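Local coordinates for protein catalase-3 (PDB 4AJ9) that breaks hydrogen peroxide down into oxygen and water with the help of a heme cofactor, as a large-subunit fungal catalase, at residues 380-385 and 389-394. Sequence-based numbering, arbitrary orientation.
Sequences NHRDGQ and WIHKNI
With CG of R382 beside its own backbone N (chi1 -64°), the side chain bends at chi2 and then runs extended, and a near-perpendicular last torsion (chi4 -89°) turns the guanidinium flat onto the ring of H391. That ring has its CG beside the backbone N as well, and the two flat groups stack almost parallel, planes 8° apart and centres 3.9 Å from each other. NH1 of R382 sits over the rim at CD2 of H391 (3.2 Å), while CD of R382 makes a CH-pi contact with the same face. Stacking keeps the guanidinium's edge available for hydrogen bonds in its plane. The stack joins the loop after helix 343-360 to the short strand 390-391 at a subunit interface of the catalase tetramer: I390 and H391 form a parallel beta ladder with a strand of a neighbouring subunit, and ND1 of H381 is hydrogen-bonded to D21 of that neighbouring subunit. NH2 of R382 reaches O of N393, in the loop following the strand, at 2.9 Å, nearly straight and on a lone pair; NH1 binds O of H381 at 2.8 Å from above that carbonyl's plane and also O of N379. One water links NE of R382 to O of N393. Another joins NH2 of R382 to OD1 of N380 and ND2 of N393, these last two atoms lying 3.6 Å apart. OD1 of N393 accepts the backbone N-H of H395.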
# COMPACT_ATOMS: atom_id res chain seq x y z
N ASN C 380 -20.62 2.74 -12.55
CA ASN C 380 -20.33 1.32 -12.62
C ASN C 380 -18.97 0.95 -12.05
O ASN C 380 -18.46 -0.14 -12.32
CB ASN C 380 -20.49 0.82 -14.07
CG ASN C 380 -21.93 0.88 -14.53
OD1 ASN C 380 -22.84 0.57 -13.76
ND2 ASN C 380 -22.16 1.32 -15.77
N HIS C 381 -18.39 1.86 -11.27
CA HIS C 381 -17.15 1.58 -10.55
C HIS C 381 -17.39 0.51 -9.48
O HIS C 381 -18.42 0.54 -8.79
CB HIS C 381 -16.61 2.84 -9.88
CG HIS C 381 -16.30 3.96 -10.82
ND1 HIS C 381 -15.51 5.02 -10.45
CD2 HIS C 381 -16.69 4.20 -12.09
CE1 HIS C 381 -15.41 5.87 -11.47
NE2 HIS C 381 -16.11 5.39 -12.48
N ARG C 382 -16.44 -0.40 -9.30
CA ARG C 382 -16.60 -1.47 -8.30
C ARG C 382 -15.27 -1.85 -7.67
O ARG C 382 -14.22 -1.59 -8.24
CB ARG C 382 -17.20 -2.73 -8.92
CG ARG C 382 -18.60 -2.57 -9.47
CD ARG C 382 -19.61 -2.29 -8.37
NE ARG C 382 -20.97 -2.34 -8.91
CZ ARG C 382 -21.61 -1.29 -9.43
NH1 ARG C 382 -21.01 -0.11 -9.50
NH2 ARG C 382 -22.85 -1.44 -9.90
N ASP C 383 -15.36 -2.50 -6.52
CA ASP C 383 -14.20 -3.09 -5.86
C ASP C 383 -13.13 -2.05 -5.50
O ASP C 383 -13.45 -0.90 -5.16
CB ASP C 383 -13.57 -4.20 -6.73
CG ASP C 383 -14.58 -5.23 -7.22
OD1 ASP C 383 -15.77 -5.17 -6.82
OD2 ASP C 383 -14.17 -6.12 -7.99
N GLY C 384 -11.87 -2.45 -5.59
CA GLY C 384 -10.78 -1.59 -5.14
C GLY C 384 -10.61 -1.64 -3.63
O GLY C 384 -11.57 -1.86 -2.89
N GLN C 385 -9.37 -1.43 -3.17
CA GLN C 385 -9.05 -1.48 -1.75
C GLN C 385 -10.02 -0.63 -0.93
O GLN C 385 -10.33 0.52 -1.29
CB GLN C 385 -7.61 -0.99 -1.52
CG GLN C 385 -6.90 -1.62 -0.32
CD GLN C 385 -6.60 -3.11 -0.51
OE1 GLN C 385 -5.55 -3.48 -1.05
NE2 GLN C 385 -7.51 -3.96 -0.06
N TRP C 389 -18.90 0.54 0.13
CA TRP C 389 -20.31 0.39 -0.19
C TRP C 389 -20.61 -1.02 -0.66
O TRP C 389 -19.70 -1.79 -0.95
CB TRP C 389 -20.73 1.38 -1.29
CG TRP C 389 -20.37 2.80 -0.99
CD1 TRP C 389 -20.08 3.34 0.24
CD2 TRP C 389 -20.25 3.87 -1.94
NE1 TRP C 389 -19.78 4.67 0.11
CE2 TRP C 389 -19.88 5.03 -1.21
CE3 TRP C 389 -20.41 3.95 -3.32
CZ2 TRP C 389 -19.68 6.26 -1.84
CZ3 TRP C 389 -20.21 5.18 -3.94
CH2 TRP C 389 -19.84 6.33 -3.19
N ILE C 390 -21.90 -1.34 -0.72
CA ILE C 390 -22.38 -2.57 -1.33
C ILE C 390 -23.31 -2.21 -2.48
O ILE C 390 -24.43 -1.76 -2.27
CB ILE C 390 -23.09 -3.47 -0.31
CG1 ILE C 390 -22.08 -3.96 0.73
CG2 ILE C 390 -23.71 -4.67 -1.00
CD1 ILE C 390 -22.70 -4.57 1.96
N HIS C 391 -22.82 -2.41 -3.70
CA HIS C 391 -23.56 -2.02 -4.90
C HIS C 391 -24.64 -3.03 -5.25
O HIS C 391 -24.40 -4.24 -5.29
CB HIS C 391 -22.62 -1.85 -6.10
CG HIS C 391 -21.69 -0.68 -5.99
ND1 HIS C 391 -20.50 -0.75 -5.31
CD2 HIS C 391 -21.78 0.58 -6.49
CE1 HIS C 391 -19.89 0.43 -5.38
NE2 HIS C 391 -20.64 1.25 -6.09
N LYS C 392 -25.83 -2.51 -5.53
CA LYS C 392 -27.00 -3.32 -5.83
C LYS C 392 -27.08 -3.74 -7.30
O LYS C 392 -27.56 -4.83 -7.61
CB LYS C 392 -28.26 -2.54 -5.45
CG LYS C 392 -29.57 -3.33 -5.51
CD LYS C 392 -30.76 -2.46 -5.07
CE LYS C 392 -30.43 -1.62 -3.81
NZ LYS C 392 -30.29 -2.40 -2.53
N ASN C 393 -26.63 -2.87 -8.21
CA ASN C 393 -26.79 -3.11 -9.66
C ASN C 393 -25.75 -4.10 -10.14
O ASN C 393 -24.56 -3.80 -10.12
CB ASN C 393 -26.65 -1.79 -10.44
CG ASN C 393 -26.60 -2.00 -11.97
OD1 ASN C 393 -27.21 -2.94 -12.50
ND2 ASN C 393 -25.87 -1.13 -12.67
N ILE C 394 -26.18 -5.28 -10.57
CA ILE C 394 -25.24 -6.33 -10.97
C ILE C 394 -24.84 -6.22 -12.44
O ILE C 394 -23.96 -6.93 -12.90
CB ILE C 394 -25.81 -7.74 -10.71
CG1 ILE C 394 -26.89 -8.08 -11.74
CG2 ILE C 394 -26.32 -7.86 -9.28
CD1 ILE C 394 -27.49 -9.47 -11.56
O HOH W 1 -24.15 0.72 -11.25
O HOH W 2 -22.40 -4.88 -8.93